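Local coordinates for protein endo-beta-1,2-glucanase (Talaromyces funiculosus, PDB 6IMV) that hydrolyses internal beta-1,2-glucosidic linkages of beta-1,2-glucans, as a glycosylated fungal glycoside hydrolase, at residues Asn35-Leu38 with Phe39-Lys43; Glu181-Asn185 with Lys186-Asp190; Lys203-Ala206 with Ala207-Tyr211; Phe254-Trp257 with Leu258-Phe261. All blocks are in the same frame, centred on the assembly; numbering follows the deposited sequence.

The four contacts are local pairings within helices or at their junctions. Contacts 3 and 4 are direct neighbours, their centres about 10 Å apart: Phe210 packs edge-to-face on Phe254, Lys203 makes a cation-pi contact with Phe261, and Leu258 rests on Ala206 and Ala207. Contact 2 starts the same helix, 186-210, whose end forms contact 3, with about 30 Å between the two centres. Contact 1 lies across the chain's centre from contacts 3 and 4, about 39 Å and 35 Å away between centres. None lines the sugar pocket directly; bound beta-glucose units lie about 9 Å from the side chain of Phe210, 11 Å from that of Phe254 and 14 Å from that of Glu41.

Contact 1: Asn35-Leu38 with Phe39-Lys43; sequences NDVL and FWEGK
Val37 and Glu41 sit one helical turn apart and run side by side, with CG1 of Val37 3.9 Å from CG of Glu41. Their backbones join too: Glu41 N donates to Val37 O at 2.9 Å, almost in line with the carbonyl (164°). A water makes a second link, donating to the same Val37 O (2.9 Å) and to Glu41 OE2 (2.8 Å). Val37 O accepts from both a peptide N-H and a water, while the bend in the glutamate chain (chi2 -40°) keeps its carboxylate close enough to share that water. The carboxylate is further held from outside, OE1 by a salt bridge to Lys436 and OE2 by the backbone N of Ser416, which probably offsets the cost of burying its charge. On another side of the helix the Phe39 and Trp40 rings meet: CD2 of Phe39 stands 3.6 Å above one indole face, toward its rim, and CD1 of Trp40 lies at the phenyl edge. Trp40 NE1 reaches the carbonyl of Pro13. Gly42 N binds Leu38 O at 2.9 Å, whereas the bonds from Phe39 N to Asn35 O and from Trp40 N to Asp36 O are weak. Leu38 packs on helices 98-104 and 433-443, and Val37 on helix 394-405. These are the last turns of helix 30-41, one side buried against those helices, with an i to i+4 side-chain pair bridged by water.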
loop_
_atom_site.group_PDB
_atom_site.type_symbol
_atom_site.label_atom_id
_atom_site.label_comp_id
_atom_site.label_asym_id
_atom_site.label_seq_id
_atom_site.Cartn_x
_atom_site.Cartn_y
_atom_site.Cartn_z
ATOM N N ASN A 35 1.434 -15.326 -13.041
ATOM C CA ASN A 35 1.584 -16.589 -12.324
ATOM C C ASN A 35 3.040 -16.771 -11.871
ATOM O O ASN A 35 3.303 -17.283 -10.772
ATOM C CB ASN A 35 1.108 -17.740 -13.213
ATOM C CG ASN A 35 1.060 -19.071 -12.511
ATOM O OD1 ASN A 35 0.343 -19.219 -11.528
ATOM N ND2 ASN A 35 1.796 -20.033 -13.035
ATOM N N ASP A 36 3.990 -16.363 -12.720
ATOM C CA ASP A 36 5.412 -16.426 -12.379
ATOM C C ASP A 36 5.738 -15.382 -11.302
ATOM O O ASP A 36 6.455 -15.686 -10.343
ATOM C CB ASP A 36 6.286 -16.267 -13.621
ATOM C CG ASP A 36 6.271 -17.508 -14.501
ATOM O OD1 ASP A 36 5.747 -18.536 -14.041
ATOM O OD2 ASP A 36 6.773 -17.437 -15.630
ATOM N N VAL A 37 5.188 -14.174 -11.471
ATOM C CA VAL A 37 5.397 -13.062 -10.551
ATOM C C VAL A 37 4.990 -13.476 -9.129
ATOM O O VAL A 37 5.765 -13.309 -8.183
ATOM C CB VAL A 37 4.647 -11.798 -11.001
ATOM C CG1 VAL A 37 4.625 -10.743 -9.899
ATOM C CG2 VAL A 37 5.230 -11.234 -12.279
ATOM N N LEU A 38 3.779 -14.021 -8.993
ATOM C CA LEU A 38 3.215 -14.349 -7.689
ATOM C C LEU A 38 4.072 -15.398 -6.974
ATOM O O LEU A 38 4.244 -15.325 -5.756
ATOM C CB LEU A 38 1.783 -14.848 -7.872
ATOM C CG LEU A 38 0.755 -13.781 -8.221
ATOM C CD1 LEU A 38 -0.532 -14.427 -8.712
ATOM C CD2 LEU A 38 0.496 -12.875 -7.027
ATOM N N PHE A 39 4.575 -16.380 -7.733
ATOM C CA PHE A 39 5.400 -17.475 -7.193
ATOM C C PHE A 39 6.623 -16.895 -6.473
ATOM O O PHE A 39 6.886 -17.223 -5.316
ATOM C CB PHE A 39 5.838 -18.443 -8.295
ATOM C CG PHE A 39 6.667 -19.603 -7.810
ATOM C CD1 PHE A 39 6.055 -20.748 -7.323
ATOM C CD2 PHE A 39 8.055 -19.547 -7.807
ATOM C CE1 PHE A 39 6.808 -21.816 -6.854
ATOM C CE2 PHE A 39 8.810 -20.613 -7.341
ATOM C CZ PHE A 39 8.184 -21.746 -6.866
ATOM N N TRP A 40 7.355 -16.012 -7.159
ATOM C CA TRP A 40 8.589 -15.471 -6.589
ATOM C C TRP A 40 8.300 -14.396 -5.531
ATOM O O TRP A 40 9.019 -14.329 -4.519
ATOM C CB TRP A 40 9.532 -15.011 -7.698
ATOM C CG TRP A 40 10.198 -16.204 -8.304
ATOM C CD1 TRP A 40 9.873 -16.808 -9.479
ATOM C CD2 TRP A 40 11.230 -17.007 -7.703
ATOM N NE1 TRP A 40 10.654 -17.917 -9.667
ATOM C CE2 TRP A 40 11.491 -18.068 -8.592
ATOM C CE3 TRP A 40 11.960 -16.932 -6.505
ATOM C CZ2 TRP A 40 12.463 -19.032 -8.331
ATOM C CZ3 TRP A 40 12.916 -17.889 -6.244
ATOM C CH2 TRP A 40 13.166 -18.921 -7.152
ATOM N N GLU A 41 7.242 -13.600 -5.733
ATOM C CA GLU A 41 6.823 -12.633 -4.717
ATOM C C GLU A 41 6.537 -13.355 -3.388
ATOM O O GLU A 41 6.873 -12.855 -2.316
ATOM C CB GLU A 41 5.597 -11.844 -5.190
ATOM C CG GLU A 41 5.905 -10.724 -6.179
ATOM C CD GLU A 41 7.160 -9.929 -5.885
ATOM O OE1 GLU A 41 7.250 -9.323 -4.794
ATOM O OE2 GLU A 41 8.053 -9.934 -6.743
ATOM N N GLY A 42 5.896 -14.526 -3.472
ATOM C CA GLY A 42 5.566 -15.352 -2.325
ATOM C C GLY A 42 6.767 -15.762 -1.483
ATOM O O GLY A 42 6.622 -16.009 -0.292
ATOM N N LYS A 43 7.957 -15.835 -2.086
ATOM C CA LYS A 43 9.182 -16.189 -1.358
ATOM C C LYS A 43 9.565 -15.094 -0.360
ATOM O O LYS A 43 10.330 -15.356 0.574
ATOM C CB LYS A 43 10.340 -16.481 -2.319
ATOM C CG LYS A 43 10.117 -17.671 -3.240
ATOM C CD LYS A 43 9.588 -18.889 -2.520
ATOM C CE LYS A 43 9.599 -20.140 -3.375
ATOM N NZ LYS A 43 8.700 -21.168 -2.800
HETATM O O HOH W 1 8.181 -11.842 -8.724
#

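Contact 2: Glu181-Asn185 with Lys186-Asp190; sequences ENTSN and KSFID
Asn185 O accepts the N-H of Ile189 (2.9 Å) in the first turn of helix 186-210, just after Ser184, with positive phi (62°), has turned the chain out of helix 163-182. The Asn185 side chain closes the start of the new helix. Its CG is anti to the backbone N (chi1 173°), which carries OD1 forward over the first turn. There OD1 accepts from Phe188 N at 3.1 Å, the donor lying above the carbonyl plane, and from Ser187 OG at 2.9 Å; Ser187 N adds a weak bond. The amide lies nearly parallel to the Phe188 ring (10° between planes), its CG 3.7 Å above one face, offset toward the rim. Thr183 meets that ring at its edge, OG1 3.6 Å from CD2, and takes the N-H of Asn185 (3.1 Å) in an ST turn, its hydroxyl also bonded to Ala180 O. With an alanine at Asn185 the amide is gone, and Phe188 N and the Ser187 hydroxyl would probably lack their shared acceptor while one phenyl face loses its cover. Ile189 lies along the inside of the bend, its CG1 near Glu181 CA and 3.4 Å from Asn185 O, its CD1 3.8 Å from Ser184 CA; Phe188 continues onto Pro113 and Ala117 of helix 112-133. This tight connection, with an asparagine N-cap on the second helix, joins helices 163-182 and 186-210, consistent with an (alpha/alpha)-type helical fold.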
loop_
_atom_site.group_PDB
_atom_site.type_symbol
_atom_site.label_atom_id
_atom_site.label_comp_id
_atom_site.label_asym_id
_atom_site.label_seq_id
_atom_site.Cartn_x
_atom_site.Cartn_y
_atom_site.Cartn_z
ATOM N N GLU A 181 -15.535 -14.826 7.308
ATOM C CA GLU A 181 -16.938 -15.181 7.552
ATOM C C GLU A 181 -17.555 -15.798 6.287
ATOM O O GLU A 181 -18.347 -16.730 6.399
ATOM C CB GLU A 181 -17.699 -13.976 8.105
ATOM C CG GLU A 181 -17.290 -13.657 9.534
ATOM C CD GLU A 181 -17.793 -12.347 10.116
ATOM O OE1 GLU A 181 -18.523 -11.621 9.415
ATOM O OE2 GLU A 181 -17.443 -12.055 11.281
ATOM N N ASN A 182 -17.114 -15.358 5.103
ATOM C CA ASN A 182 -17.599 -15.888 3.830
ATOM C C ASN A 182 -17.269 -17.379 3.656
ATOM O O ASN A 182 -17.890 -18.015 2.816
ATOM C CB ASN A 182 -17.041 -15.120 2.629
ATOM C CG ASN A 182 -17.759 -13.816 2.369
ATOM O OD1 ASN A 182 -18.780 -13.534 2.993
ATOM N ND2 ASN A 182 -17.230 -13.015 1.454
ATOM N N THR A 183 -16.298 -17.924 4.405
ATOM C CA THR A 183 -15.893 -19.331 4.261
ATOM C C THR A 183 -16.893 -20.292 4.922
ATOM O O THR A 183 -16.863 -21.483 4.626
ATOM C CB THR A 183 -14.521 -19.627 4.887
ATOM O OG1 THR A 183 -14.604 -19.396 6.293
ATOM C CG2 THR A 183 -13.389 -18.817 4.294
ATOM N N SER A 184 -17.699 -19.807 5.875
ATOM C CA SER A 184 -18.572 -20.671 6.715
ATOM C C SER A 184 -17.774 -21.680 7.571
ATOM O O SER A 184 -18.366 -22.533 8.219
ATOM C CB SER A 184 -19.610 -21.385 5.883
ATOM O OG SER A 184 -20.575 -20.467 5.399
ATOM N N ASN A 185 -16.440 -21.573 7.600
ATOM C CA ASN A 185 -15.585 -22.414 8.444
ATOM C C ASN A 185 -15.655 -21.861 9.871
ATOM O O ASN A 185 -15.411 -20.667 10.080
ATOM C CB ASN A 185 -14.155 -22.458 7.896
ATOM C CG ASN A 185 -13.168 -23.165 8.794
ATOM O OD1 ASN A 185 -13.070 -22.888 9.986
ATOM N ND2 ASN A 185 -12.389 -24.057 8.212
ATOM N N LYS A 186 -15.989 -22.722 10.843
ATOM C CA LYS A 186 -16.367 -22.253 12.172
ATOM C C LYS A 186 -15.164 -21.605 12.872
ATOM O O LYS A 186 -15.335 -20.582 13.517
ATOM C CB LYS A 186 -16.995 -23.368 13.014
ATOM C CG LYS A 186 -18.264 -23.970 12.416
ATOM C CD LYS A 186 -19.519 -23.849 13.277
ATOM C CE LYS A 186 -19.377 -24.384 14.688
ATOM N NZ LYS A 186 -18.861 -25.773 14.706
ATOM N N SER A 187 -13.966 -22.187 12.733
ATOM C CA SER A 187 -12.776 -21.626 13.389
ATOM C C SER A 187 -12.362 -20.307 12.710
ATOM O O SER A 187 -11.910 -19.398 13.388
ATOM C CB SER A 187 -11.641 -22.610 13.456
ATOM O OG SER A 187 -11.104 -22.847 12.168
ATOM N N PHE A 188 -12.558 -20.191 11.386
ATOM C CA PHE A 188 -12.273 -18.938 10.671
ATOM C C PHE A 188 -13.260 -17.852 11.121
ATOM O O PHE A 188 -12.867 -16.698 11.297
ATOM C CB PHE A 188 -12.297 -19.118 9.149
ATOM C CG PHE A 188 -11.227 -20.007 8.559
ATOM C CD1 PHE A 188 -10.169 -20.488 9.319
ATOM C CD2 PHE A 188 -11.275 -20.349 7.215
ATOM C CE1 PHE A 188 -9.192 -21.295 8.749
ATOM C CE2 PHE A 188 -10.297 -21.158 6.649
ATOM C CZ PHE A 188 -9.254 -21.624 7.414
ATOM N N ILE A 189 -14.528 -18.227 11.335
ATOM C CA ILE A 189 -15.550 -17.282 11.811
ATOM C C ILE A 189 -15.189 -16.784 13.218
ATOM O O ILE A 189 -15.314 -15.594 13.500
ATOM C CB ILE A 189 -16.965 -17.900 11.755
ATOM C CG1 ILE A 189 -17.475 -17.975 10.315
ATOM C CG2 ILE A 189 -17.935 -17.125 12.642
ATOM C CD1 ILE A 189 -18.591 -18.973 10.100
ATOM N N ASP A 190 -14.778 -17.703 14.097
ATOM C CA ASP A 190 -14.362 -17.369 15.469
ATOM C C ASP A 190 -13.173 -16.399 15.449
ATOM O O ASP A 190 -13.158 -15.432 16.203
ATOM C CB ASP A 190 -13.981 -18.618 16.267
ATOM C CG ASP A 190 -15.163 -19.507 16.619
ATOM O OD1 ASP A 190 -16.320 -19.047 16.479
ATOM O OD2 ASP A 190 -14.915 -20.656 17.033
#

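Contact 3: Lys203-Ala206 with Ala207-Tyr211; sequences KTTA and AHIFY
Ala207, directly after Ala206, gives its N-H not to the carbonyl one turn back but to a water (2.9 Å), which in turn donates to Lys203 O at 2.7 Å. His208 repeats the pattern: its N donates to a second water at 2.9 Å, and that water donates to Thr204 O at 2.8 Å. Two successive backbone bonds are thus replaced by water bridges, and the helix kinks here. Direct bonding resumes at Ile209, whose N meets Thr205 O at 3.0 Å. CG1 of Ile209 lies anti to the carbonyl carbon (chi1 -67°), which directs CD1 back to Thr205 CB (3.9 Å); the threonine hydroxyl is bonded to Gly138 O. Phe210 N then donates to Ala206 O (2.8 Å), and the same oxygen lies at the edge of the Phe210 ring, near CD2, while CG2 of Ile209 stands over one face, near the rim. Phe140 meets this ring edge-to-face, and helix 252-261 packs against it. Tyr211 leaves the helical path, although its N still binds Ala207 O, and its hydroxyl is bonded to Asp268 and Gly215. The whole is a water-inserted kink in the last turns of helix 186-210, leading into strand 211-213.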
loop_
_atom_site.group_PDB
_atom_site.type_symbol
_atom_site.label_atom_id
_atom_site.label_comp_id
_atom_site.label_asym_id
_atom_site.label_seq_id
_atom_site.Cartn_x
_atom_site.Cartn_y
_atom_site.Cartn_z
ATOM N N LYS A 203 -13.172 2.122 16.978
ATOM C CA LYS A 203 -14.313 2.999 16.668
ATOM C C LYS A 203 -14.617 3.900 17.874
ATOM O O LYS A 203 -14.948 5.094 17.702
ATOM C CB LYS A 203 -15.551 2.180 16.281
ATOM C CG LYS A 203 -15.378 1.224 15.107
ATOM C CD LYS A 203 -16.650 0.459 14.784
ATOM C CE LYS A 203 -16.536 -0.387 13.535
ATOM N NZ LYS A 203 -17.566 -1.448 13.522
ATOM N N THR A 204 -14.456 3.341 19.084
ATOM C CA THR A 204 -14.766 4.031 20.339
ATOM C C THR A 204 -13.695 5.080 20.701
ATOM O O THR A 204 -13.996 6.013 21.433
ATOM C CB THR A 204 -14.964 3.041 21.495
ATOM O OG1 THR A 204 -13.703 2.507 21.899
ATOM C CG2 THR A 204 -15.909 1.910 21.142
ATOM N N THR A 205 -12.466 4.949 20.188
ATOM C CA THR A 205 -11.367 5.847 20.560
ATOM C C THR A 205 -10.990 6.819 19.422
ATOM O O THR A 205 -10.283 7.794 19.684
ATOM C CB THR A 205 -10.137 5.040 21.010
ATOM O OG1 THR A 205 -9.721 4.223 19.915
ATOM C CG2 THR A 205 -10.417 4.185 22.228
ATOM N N ALA A 206 -11.451 6.572 18.184
ATOM C CA ALA A 206 -10.933 7.258 16.976
ATOM C C ALA A 206 -11.096 8.784 17.063
ATOM O O ALA A 206 -10.140 9.516 16.848
ATOM C CB ALA A 206 -11.608 6.724 15.740
ATOM N N ALA A 207 -12.318 9.258 17.340
ATOM C CA ALA A 207 -12.602 10.691 17.387
ATOM C C ALA A 207 -11.800 11.358 18.525
ATOM O O ALA A 207 -11.192 12.421 18.339
ATOM C CB ALA A 207 -14.094 10.911 17.532
ATOM N N HIS A 208 -11.799 10.736 19.711
ATOM C CA HIS A 208 -11.118 11.297 20.892
ATOM C C HIS A 208 -9.619 11.462 20.606
ATOM O O HIS A 208 -9.018 12.443 21.014
ATOM C CB HIS A 208 -11.380 10.435 22.139
ATOM C CG HIS A 208 -10.895 11.060 23.407
ATOM N ND1 HIS A 208 -11.443 12.226 23.914
ATOM C CD2 HIS A 208 -9.905 10.707 24.255
ATOM C CE1 HIS A 208 -10.805 12.562 25.022
ATOM N NE2 HIS A 208 -9.866 11.638 25.256
ATOM N N ILE A 209 -9.031 10.511 19.876
ATOM C CA ILE A 209 -7.603 10.530 19.622
ATOM C C ILE A 209 -7.280 11.421 18.409
ATOM O O ILE A 209 -6.288 12.130 18.445
ATOM C CB ILE A 209 -7.048 9.090 19.504
ATOM C CG1 ILE A 209 -7.127 8.369 20.855
ATOM C CG2 ILE A 209 -5.633 9.065 18.947
ATOM C CD1 ILE A 209 -6.747 6.904 20.827
ATOM N N PHE A 210 -8.089 11.397 17.341
ATOM C CA PHE A 210 -7.645 12.002 16.053
ATOM C C PHE A 210 -8.482 13.203 15.592
ATOM O O PHE A 210 -8.031 13.931 14.707
ATOM C CB PHE A 210 -7.633 10.962 14.931
ATOM C CG PHE A 210 -6.555 9.921 15.062
ATOM C CD1 PHE A 210 -5.264 10.183 14.632
ATOM C CD2 PHE A 210 -6.839 8.669 15.587
ATOM C CE1 PHE A 210 -4.274 9.217 14.743
ATOM C CE2 PHE A 210 -5.853 7.701 15.687
ATOM C CZ PHE A 210 -4.573 7.976 15.265
ATOM N N TYR A 211 -9.693 13.405 16.121
ATOM C CA TYR A 211 -10.549 14.479 15.594
ATOM C C TYR A 211 -10.414 15.735 16.462
ATOM O O TYR A 211 -10.869 15.749 17.591
ATOM C CB TYR A 211 -12.010 14.028 15.469
ATOM C CG TYR A 211 -12.889 15.055 14.802
ATOM C CD1 TYR A 211 -12.534 15.580 13.571
ATOM C CD2 TYR A 211 -14.042 15.540 15.402
ATOM C CE1 TYR A 211 -13.295 16.551 12.942
ATOM C CE2 TYR A 211 -14.820 16.509 14.784
ATOM C CZ TYR A 211 -14.444 17.018 13.549
ATOM O OH TYR A 211 -15.165 17.978 12.900
HETATM O O HOH W 2 -14.582 7.711 18.170
HETATM O O HOH W 3 -13.672 8.595 20.401
#

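Contact 4: Phe254-Trp257 with Leu258-Phe261; sequences FTWW and LQFF
Helix 252-261 sets Trp257 and Phe261 one turn apart as an i, i+4 aromatic pair. The edge of the Phe261 ring is directed at the face of the indole's six-membered ring, with centroids 4.7 Å apart and planes at 60°, and CE2 comes within 3.6 Å of Trp257 CZ3. The indole, CG anti to the backbone N (chi1 -159°), runs outward and slightly forward, and the Phe261 ring leans back to meet it. Trp257 also meets Trp171 edge-to-face, and its NE1 makes a weak bond to Thr202 OG1. Replacing Trp257 by an alanine would probably leave the Phe261 edge without a facing ring, open a gap beside Trp171 and deprive the Thr202 hydroxyl of a partner. A second pair, Trp256 and Phe260, is built differently: the rings are nearly parallel (11°) but slid apart, centroids 5.3 Å from each other, so only their margins meet, CE3 of Trp256 against CE2 of Phe260 at 3.4 Å. The extended Gln259 chain runs along the same indole and brings OE1 to 3.6 Å from Trp256 CZ3; that oxygen is bonded to Trp273 NE1, which helps set the turn of the amide. Trp256 NE1 is taken by the Tyr314 hydroxyl. Near the start of the helix, Phe254 CE2 packs on Leu258 CD1 at 3.7 Å. Four consecutive i to i+4 backbone bonds, ending with Phe261 N to Trp257 O (3.0 Å), keep these side chains in step. Packed against helices 163-182, 186-210 and 461-475, this short helix is aromatic-rich and mostly buried, consistent with the core of an alpha/alpha-type glycoside hydrolase domain.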
loop_
_atom_site.group_PDB
_atom_site.type_symbol
_atom_site.label_atom_id
_atom_site.label_comp_id
_atom_site.label_asym_id
_atom_site.label_seq_id
_atom_site.Cartn_x
_atom_site.Cartn_y
_atom_site.Cartn_z
ATOM N N PHE A 254 -8.866 6.985 6.597
ATOM C CA PHE A 254 -9.118 7.276 7.990
ATOM C C PHE A 254 -10.319 8.215 8.137
ATOM O O PHE A 254 -11.107 8.053 9.076
ATOM C CB PHE A 254 -7.896 7.863 8.697
ATOM C CG PHE A 254 -8.082 7.821 10.188
ATOM C CD1 PHE A 254 -7.940 6.631 10.874
ATOM C CD2 PHE A 254 -8.529 8.934 10.882
ATOM C CE1 PHE A 254 -8.171 6.565 12.239
ATOM C CE2 PHE A 254 -8.750 8.865 12.248
ATOM C CZ PHE A 254 -8.573 7.685 12.919
ATOM N N THR A 255 -10.457 9.182 7.225
ATOM C CA THR A 255 -11.630 10.057 7.194
ATOM C C THR A 255 -12.917 9.220 7.246
ATOM O O THR A 255 -13.809 9.512 8.044
ATOM C CB THR A 255 -11.657 10.957 5.955
ATOM O OG1 THR A 255 -10.431 11.682 5.896
ATOM C CG2 THR A 255 -12.810 11.935 5.964
ATOM N N TRP A 256 -13.000 8.195 6.391
ATOM C CA TRP A 256 -14.174 7.326 6.314
ATOM C C TRP A 256 -14.405 6.599 7.642
ATOM O O TRP A 256 -15.567 6.363 8.026
ATOM C CB TRP A 256 -14.051 6.315 5.175
ATOM C CG TRP A 256 -14.192 6.902 3.803
ATOM C CD1 TRP A 256 -13.246 6.909 2.821
ATOM C CD2 TRP A 256 -15.363 7.527 3.243
ATOM N NE1 TRP A 256 -13.746 7.499 1.692
ATOM C CE2 TRP A 256 -15.043 7.881 1.916
ATOM C CE3 TRP A 256 -16.650 7.807 3.723
ATOM C CZ2 TRP A 256 -15.953 8.515 1.074
ATOM C CZ3 TRP A 256 -17.555 8.435 2.891
ATOM C CH2 TRP A 256 -17.207 8.779 1.584
ATOM N N TRP A 257 -13.311 6.194 8.298
ATOM C CA TRP A 257 -13.400 5.512 9.574
ATOM C C TRP A 257 -14.119 6.401 10.599
ATOM O O TRP A 257 -15.056 5.938 11.277
ATOM C CB TRP A 257 -12.023 5.068 10.076
ATOM C CG TRP A 257 -12.137 3.972 11.087
ATOM C CD1 TRP A 257 -11.977 4.063 12.438
ATOM C CD2 TRP A 257 -12.523 2.614 10.818
ATOM N NE1 TRP A 257 -12.198 2.844 13.024
ATOM C CE2 TRP A 257 -12.533 1.935 12.054
ATOM C CE3 TRP A 257 -12.830 1.906 9.651
ATOM C CZ2 TRP A 257 -12.844 0.577 12.148
ATOM C CZ3 TRP A 257 -13.141 0.567 9.743
ATOM C CH2 TRP A 257 -13.149 -0.085 10.979
ATOM N N LEU A 258 -13.696 7.669 10.690
ATOM C CA LEU A 258 -14.313 8.642 11.580
ATOM C C LEU A 258 -15.781 8.850 11.201
ATOM O O LEU A 258 -16.644 8.848 12.075
ATOM C CB LEU A 258 -13.550 9.970 11.525
ATOM C CG LEU A 258 -12.275 10.040 12.364
ATOM C CD1 LEU A 258 -11.506 11.314 12.061
ATOM C CD2 LEU A 258 -12.605 9.951 13.849
ATOM N N GLN A 259 -16.053 9.038 9.904
ATOM C CA GLN A 259 -17.411 9.348 9.464
ATOM C C GLN A 259 -18.368 8.211 9.843
ATOM O O GLN A 259 -19.415 8.461 10.420
ATOM C CB GLN A 259 -17.490 9.586 7.959
ATOM C CG GLN A 259 -18.926 9.571 7.447
ATOM C CD GLN A 259 -19.071 10.173 6.073
ATOM O OE1 GLN A 259 -18.137 10.743 5.526
ATOM N NE2 GLN A 259 -20.267 10.067 5.517
ATOM N N PHE A 260 -18.032 6.978 9.473
ATOM C CA PHE A 260 -18.950 5.875 9.645
ATOM C C PHE A 260 -19.028 5.414 11.105
ATOM O O PHE A 260 -20.093 5.002 11.526
ATOM C CB PHE A 260 -18.583 4.706 8.735
ATOM C CG PHE A 260 -18.776 4.997 7.271
ATOM C CD1 PHE A 260 -19.968 5.529 6.804
ATOM C CD2 PHE A 260 -17.770 4.723 6.357
ATOM C CE1 PHE A 260 -20.146 5.782 5.452
ATOM C CE2 PHE A 260 -17.946 4.987 5.007
ATOM C CZ PHE A 260 -19.136 5.513 4.553
ATOM N N PHE A 261 -17.915 5.461 11.849
ATOM C CA PHE A 261 -17.812 4.727 13.118
ATOM C C PHE A 261 -17.400 5.592 14.317
ATOM O O PHE A 261 -17.406 5.093 15.439
ATOM C CB PHE A 261 -16.806 3.587 12.964
ATOM C CG PHE A 261 -17.169 2.618 11.872
ATOM C CD1 PHE A 261 -18.391 1.963 11.896
ATOM C CD2 PHE A 261 -16.284 2.350 10.834
ATOM C CE1 PHE A 261 -18.730 1.071 10.893
ATOM C CE2 PHE A 261 -16.623 1.460 9.831
ATOM C CZ PHE A 261 -17.848 0.824 9.856
#